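Side-chain contacts in toxin-antitoxin system toxin HepN family (Shewanella oneidensis MR-1, PDB 6M6U), which cleaves mRNA as the bacteriostatic toxin of a type VII toxin-antitoxin system and is neutralized mostly through tri-AMPylation by its cognate antitoxin MntA: residues I16-Q21 and I40-R45; V94-I99 and D110-V115. All blocks are in the same frame, centred on the assembly; numbering follows the deposited sequence.

Contact 1 (I16-Q21 and I40-R45); sequences IKRIQQ and ILNLQR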
loop_
_atom_site.group_PDB
_atom_site.type_symbol
_atom_site.label_atom_id
_atom_site.label_comp_id
_atom_site.label_asym_id
_atom_site.label_seq_id
_atom_site.Cartn_x
_atom_site.Cartn_y
_atom_site.Cartn_z
ATOM N N ILE B 16 -32.627 -45.724 4.952
ATOM C CA ILE B 16 -33.464 -46.346 5.981
ATOM C C ILE B 16 -33.527 -47.852 5.766
ATOM O O ILE B 16 -33.439 -48.640 6.720
ATOM C CB ILE B 16 -34.874 -45.730 5.997
ATOM C CG1 ILE B 16 -34.833 -44.293 6.517
ATOM C CG2 ILE B 16 -35.812 -46.559 6.869
ATOM C CD1 ILE B 16 -36.201 -43.671 6.645
ATOM N N LYS B 17 -33.679 -48.279 4.505
ATOM C CA LYS B 17 -33.627 -49.709 4.208
ATOM C C LYS B 17 -32.265 -50.294 4.558
ATOM O O LYS B 17 -32.181 -51.410 5.081
ATOM C CB LYS B 17 -33.964 -49.971 2.741
ATOM C CG LYS B 17 -35.379 -49.578 2.344
ATOM C CD LYS B 17 -35.937 -50.510 1.267
ATOM C CE LYS B 17 -35.251 -50.308 -0.076
ATOM N NZ LYS B 17 -35.553 -48.974 -0.677
ATOM N N ARG B 18 -31.185 -49.553 4.283
ATOM C CA ARG B 18 -29.860 -49.997 4.704
ATOM C C ARG B 18 -29.787 -50.176 6.216
ATOM O O ARG B 18 -29.111 -51.092 6.701
ATOM C CB ARG B 18 -28.792 -49.005 4.231
ATOM C CG ARG B 18 -28.404 -49.155 2.769
ATOM C CD ARG B 18 -27.742 -50.498 2.528
ATOM N NE ARG B 18 -26.511 -50.642 3.301
ATOM C CZ ARG B 18 -26.012 -51.806 3.708
ATOM N NH1 ARG B 18 -26.645 -52.937 3.427
ATOM N NH2 ARG B 18 -24.884 -51.839 4.406
ATOM N N ILE B 19 -30.487 -49.332 6.978
ATOM C CA ILE B 19 -30.485 -49.459 8.434
ATOM C C ILE B 19 -31.322 -50.657 8.868
ATOM O O ILE B 19 -30.896 -51.457 9.709
ATOM C CB ILE B 19 -30.982 -48.161 9.098
ATOM C CG1 ILE B 19 -29.946 -47.043 8.939
ATOM C CG2 ILE B 19 -31.302 -48.395 10.573
ATOM C CD1 ILE B 19 -30.544 -45.660 8.779
ATOM N N GLN B 20 -32.525 -50.798 8.305
ATOM C CA GLN B 20 -33.373 -51.936 8.651
ATOM C C GLN B 20 -32.719 -53.256 8.259
ATOM O O GLN B 20 -32.794 -54.241 9.004
ATOM C CB GLN B 20 -34.740 -51.789 7.987
ATOM C CG GLN B 20 -35.590 -50.686 8.603
ATOM C CD GLN B 20 -36.701 -50.212 7.688
ATOM O OE1 GLN B 20 -36.716 -50.517 6.494
ATOM N NE2 GLN B 20 -37.639 -49.454 8.246
ATOM N N GLN B 21 -32.055 -53.288 7.104
ATOM C CA GLN B 21 -31.433 -54.524 6.639
ATOM C C GLN B 21 -30.218 -54.893 7.484
ATOM O O GLN B 21 -30.024 -56.066 7.821
ATOM C CB GLN B 21 -31.047 -54.383 5.167
ATOM C CG GLN B 21 -30.253 -55.542 4.599
ATOM C CD GLN B 21 -30.270 -55.550 3.083
ATOM O OE1 GLN B 21 -29.309 -55.976 2.438
ATOM N NE2 GLN B 21 -31.376 -55.079 2.507
ATOM N N ILE B 40 -24.995 -46.263 12.159
ATOM C CA ILE B 40 -24.696 -44.875 12.491
ATOM C C ILE B 40 -24.413 -44.068 11.227
ATOM O O ILE B 40 -24.864 -42.924 11.093
ATOM C CB ILE B 40 -23.528 -44.814 13.492
ATOM C CG1 ILE B 40 -23.991 -45.309 14.869
ATOM C CG2 ILE B 40 -22.946 -43.412 13.569
ATOM C CD1 ILE B 40 -22.868 -45.494 15.869
ATOM N N LEU B 41 -23.693 -44.658 10.270
ATOM C CA LEU B 41 -23.362 -43.929 9.050
ATOM C C LEU B 41 -24.608 -43.662 8.216
ATOM O O LEU B 41 -24.788 -42.561 7.681
ATOM C CB LEU B 41 -22.323 -44.696 8.235
ATOM C CG LEU B 41 -21.866 -43.920 6.989
ATOM C CD1 LEU B 41 -20.747 -42.945 7.342
ATOM C CD2 LEU B 41 -21.423 -44.858 5.886
ATOM N N ASN B 42 -25.488 -44.656 8.097
ATOM C CA ASN B 42 -26.706 -44.445 7.331
ATOM C C ASN B 42 -27.694 -43.538 8.058
ATOM O O ASN B 42 -28.513 -42.887 7.402
ATOM C CB ASN B 42 -27.342 -45.788 6.979
ATOM C CG ASN B 42 -26.640 -46.477 5.818
ATOM O OD1 ASN B 42 -26.714 -46.021 4.672
ATOM N ND2 ASN B 42 -25.952 -47.579 6.109
ATOM N N LEU B 43 -27.636 -43.467 9.391
ATOM C CA LEU B 43 -28.381 -42.424 10.092
ATOM C C LEU B 43 -27.855 -41.043 9.717
ATOM O O LEU B 43 -28.635 -40.124 9.434
ATOM C CB LEU B 43 -28.298 -42.633 11.603
ATOM C CG LEU B 43 -29.345 -43.573 12.197
ATOM C CD1 LEU B 43 -29.104 -43.783 13.689
ATOM C CD2 LEU B 43 -30.749 -43.035 11.936
ATOM N N GLN B 44 -26.528 -40.885 9.710
ATOM C CA GLN B 44 -25.924 -39.617 9.317
ATOM C C GLN B 44 -26.351 -39.218 7.910
ATOM O O GLN B 44 -26.731 -38.067 7.666
ATOM C CB GLN B 44 -24.405 -39.719 9.408
ATOM C CG GLN B 44 -23.671 -38.546 8.791
ATOM C CD GLN B 44 -22.180 -38.636 8.998
ATOM O OE1 GLN B 44 -21.666 -38.231 10.038
ATOM N NE2 GLN B 44 -21.473 -39.184 8.012
ATOM N N ARG B 45 -26.297 -40.165 6.970
ATOM C CA ARG B 45 -26.702 -39.879 5.596
ATOM C C ARG B 45 -28.171 -39.480 5.528
ATOM O O ARG B 45 -28.540 -38.570 4.775
ATOM C CB ARG B 45 -26.422 -41.095 4.712
ATOM C CG ARG B 45 -24.938 -41.378 4.533
ATOM C CD ARG B 45 -24.681 -42.717 3.892
ATOM N NE ARG B 45 -23.291 -42.804 3.422
ATOM C CZ ARG B 45 -22.690 -43.918 2.988
ATOM N NH1 ARG B 45 -23.361 -45.058 2.964
ATOM N NH2 ARG B 45 -21.432 -43.860 2.572
#

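Contact 2 (V94-I99 and D110-V115); sequences VGLRNI and DIVVHV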
loop_
_atom_site.group_PDB
_atom_site.type_symbol
_atom_site.label_atom_id
_atom_site.label_comp_id
_atom_site.label_asym_id
_atom_site.label_seq_id
_atom_site.Cartn_x
_atom_site.Cartn_y
_atom_site.Cartn_z
ATOM N N VAL B 94 -30.432 -35.155 14.742
ATOM C CA VAL B 94 -29.134 -34.547 14.462
ATOM C C VAL B 94 -28.235 -34.625 15.686
ATOM O O VAL B 94 -27.049 -34.967 15.586
ATOM C CB VAL B 94 -29.315 -33.090 13.992
ATOM C CG1 VAL B 94 -27.964 -32.453 13.711
ATOM C CG2 VAL B 94 -30.207 -33.029 12.759
ATOM N N GLY B 95 -28.783 -34.310 16.862
ATOM C CA GLY B 95 -27.989 -34.385 18.076
ATOM C C GLY B 95 -27.477 -35.785 18.348
ATOM O O GLY B 95 -26.335 -35.966 18.782
ATOM N N LEU B 96 -28.313 -36.794 18.093
ATOM C CA LEU B 96 -27.868 -38.175 18.246
ATOM C C LEU B 96 -26.790 -38.516 17.227
ATOM O O LEU B 96 -25.826 -39.222 17.549
ATOM C CB LEU B 96 -29.050 -39.130 18.108
ATOM C CG LEU B 96 -28.693 -40.610 18.264
ATOM C CD1 LEU B 96 -28.083 -40.870 19.637
ATOM C CD2 LEU B 96 -29.920 -41.489 18.037
ATOM N N ARG B 97 -26.940 -38.024 15.992
ATOM C CA ARG B 97 -25.906 -38.229 14.984
ATOM C C ARG B 97 -24.567 -37.685 15.464
ATOM O O ARG B 97 -23.541 -38.368 15.371
ATOM C CB ARG B 97 -26.310 -37.574 13.662
ATOM C CG ARG B 97 -25.162 -37.448 12.660
ATOM C CD ARG B 97 -24.664 -36.011 12.560
ATOM N NE ARG B 97 -25.288 -35.304 11.448
ATOM C CZ ARG B 97 -25.229 -33.989 11.270
ATOM N NH1 ARG B 97 -24.584 -33.221 12.138
ATOM N NH2 ARG B 97 -25.824 -33.436 10.221
ATOM N N ASN B 98 -24.565 -36.457 15.995
ATOM C CA ASN B 98 -23.326 -35.850 16.472
ATOM C C ASN B 98 -22.663 -36.710 17.540
ATOM O O ASN B 98 -21.441 -36.892 17.530
ATOM C CB ASN B 98 -23.593 -34.445 17.015
ATOM C CG ASN B 98 -23.955 -33.452 15.922
ATOM O OD1 ASN B 98 -23.708 -33.694 14.741
ATOM N ND2 ASN B 98 -24.533 -32.320 16.317
ATOM N N ILE B 99 -23.453 -37.249 18.471
ATOM C CA ILE B 99 -22.888 -38.113 19.503
ATOM C C ILE B 99 -22.388 -39.411 18.885
ATOM O O ILE B 99 -21.240 -39.818 19.101
ATOM C CB ILE B 99 -23.920 -38.381 20.613
ATOM C CG1 ILE B 99 -24.320 -37.077 21.305
ATOM C CG2 ILE B 99 -23.367 -39.379 21.625
ATOM C CD1 ILE B 99 -25.415 -37.253 22.342
ATOM N N ASP B 110 -28.527 -47.747 23.438
ATOM C CA ASP B 110 -29.943 -48.082 23.525
ATOM C C ASP B 110 -30.835 -47.019 22.892
ATOM O O ASP B 110 -31.927 -47.343 22.409
ATOM C CB ASP B 110 -30.349 -48.299 24.982
ATOM C CG ASP B 110 -29.827 -49.611 25.543
ATOM O OD1 ASP B 110 -29.848 -50.623 24.807
ATOM O OD2 ASP B 110 -29.401 -49.633 26.717
ATOM N N ILE B 111 -30.405 -45.753 22.885
ATOM C CA ILE B 111 -31.186 -44.721 22.207
ATOM C C ILE B 111 -31.104 -44.904 20.697
ATOM O O ILE B 111 -32.078 -44.664 19.974
ATOM C CB ILE B 111 -30.731 -43.313 22.632
ATOM C CG1 ILE B 111 -30.421 -43.270 24.137
ATOM C CG2 ILE B 111 -31.809 -42.295 22.282
ATOM C CD1 ILE B 111 -30.013 -41.890 24.639
ATOM N N VAL B 112 -29.947 -45.347 20.197
ATOM C CA VAL B 112 -29.840 -45.697 18.782
ATOM C C VAL B 112 -30.807 -46.821 18.441
ATOM O O VAL B 112 -31.506 -46.769 17.421
ATOM C CB VAL B 112 -28.388 -46.072 18.425
ATOM C CG1 VAL B 112 -28.305 -46.561 16.983
ATOM C CG2 VAL B 112 -27.457 -44.882 18.637
ATOM N N VAL B 113 -30.873 -47.850 19.292
ATOM C CA VAL B 113 -31.814 -48.943 19.062
ATOM C C VAL B 113 -33.249 -48.437 19.145
ATOM O O VAL B 113 -34.095 -48.787 18.311
ATOM C CB VAL B 113 -31.553 -50.096 20.050
ATOM C CG1 VAL B 113 -32.813 -50.927 20.259
ATOM C CG2 VAL B 113 -30.418 -50.975 19.546
ATOM N N HIS B 114 -33.546 -47.599 20.142
ATOM C CA HIS B 114 -34.887 -47.031 20.246
ATOM C C HIS B 114 -35.227 -46.198 19.017
ATOM O O HIS B 114 -36.379 -46.182 18.568
ATOM C CB HIS B 114 -35.009 -46.194 21.521
ATOM C CG HIS B 114 -36.422 -45.834 21.876
ATOM N ND1 HIS B 114 -36.883 -44.535 21.879
ATOM C CD2 HIS B 114 -37.473 -46.606 22.244
ATOM C CE1 HIS B 114 -38.157 -44.522 22.231
ATOM N NE2 HIS B 114 -38.539 -45.766 22.457
ATOM N N VAL B 115 -34.233 -45.507 18.450
ATOM C CA VAL B 115 -34.462 -44.755 17.220
ATOM C C VAL B 115 -34.682 -45.702 16.047
ATOM O O VAL B 115 -35.599 -45.508 15.240
ATOM C CB VAL B 115 -33.295 -43.783 16.961
ATOM C CG1 VAL B 115 -33.356 -43.235 15.543
ATOM C CG2 VAL B 115 -33.325 -42.641 17.968
#

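Contact 1 (I16-Q21 and I40-R45)
I19 lays its longer branch along the base of N42: I19 CG1 comes within 3.5 Å of N42 CB, and the two side chains run past each other in opposite directions. The CG1 branch stands beside the backbone N of I19 (chi1 -71°), and from there it reaches over N42 to the next residue, I19 CD1 ending 3.7 Å from L43 N. The same methyl also meets one of L43, with 4.1 Å between I19 CD1 and L43 CD2, which extends the apolar patch to the leucine. On the other flank R18 lays CB and CG against the amide of N42, with R18 CB 3.7 Å from N42 OD1, while the guanidinium and amide planes stand 76° apart. No hydrogen bond joins the two segments. N42 ND2 instead donates to the carbonyl O of S38, one turn back on its own helix, which helps fix the rotation of the amide that R18 packs against, and makes a weak hydrogen bond to D37 of the second HepT subunit. The arginine chain bends at chi2 and chi3 and carries NH2 on to the same D37 of that subunit, in a salt bridge, and to its T34; the aliphatic stem of R18 thus packs within the chain while its charged end reaches the second subunit. The segment axes approach to 8.9 Å at 161°, a nearly antiparallel pairing with I19 and N42 level with each other, as expected of adjacent helices in the all-helical HEPN bundle. Helix 3-23 is thereby laid along helix 33-60; F123 of helix 120-131 touches both I16 and L43, and on another side of helix 33-60, I40 and Q44 lean on helix 84-102.

Contact 2 (V94-I99 and D110-V115)
L96 points across at helix 109-118 and splits its two methyls between V112 and V115, residues that lie almost one turn apart on that helix. CD2 takes the closer partner, with 3.6 Å between L96 CD2 and V115 CG2; here leucine and valine slide past each other in opposite directions. CD1 goes to the other valine, L96 CD1 lying 4.2 Å from V112 CG2, and these two side chains meet at a slant. CG of the leucine is anti to the backbone N (chi1 -180°), which extends the side chain from its helix, and chi2 near 60° directs the two methyls. I111 adds its backbone O, 4.3 Å from L96 CD2, at the more exposed border. The side chains that meet are all apolar, and no hydrogen bond crosses. The helices are well apart, the segment axes 11.3 Å from each other, and L96 spans much of the gap between the backbones. L107, in the connection between the helices, also packs on L96.

Segment 94-99 holds the start of the RX(4)HXY motif of this HEPN RNase, and R97, an active-site residue by similarity, leaves the helix away from the valines. Its guanidinium is held at one edge by its neighbour on the same helix, N98: R97 NH1 donates to N98 OD1 over 2.8 Å, nearly in the guanidinium plane, with the donor tilted 17° from the carbonyl plane. V94 CG1 lies over one guanidinium face, offset toward the rim. A salt bridge from R97 NH2 to E48 on helix 33-60 adds a second grip, and H113 of the antitoxin MntA packs on R97.

How the contacts relate
From the N terminus, helix 3-23 leads through a connection into helix 33-60, and contact 1 closes that hairpin by bringing 40-45 back against 16-21. The chain then passes through helix 69-78 and into helix 84-102, where contact 2 opens; after the end of that helix and the connection 103-108, 110-115 on helix 109-118 comes back against 94-99. The two closures follow in series and neither crosses the other. Their centres are 12 Å apart, and they touch directly where Q44 CB packs on R97 CG at 4.0 Å. Helix 33-60 thus connects the first hairpin to the helix bearing the start of the RX(4)HXY motif, while contact 2 ties that helix to the one following it.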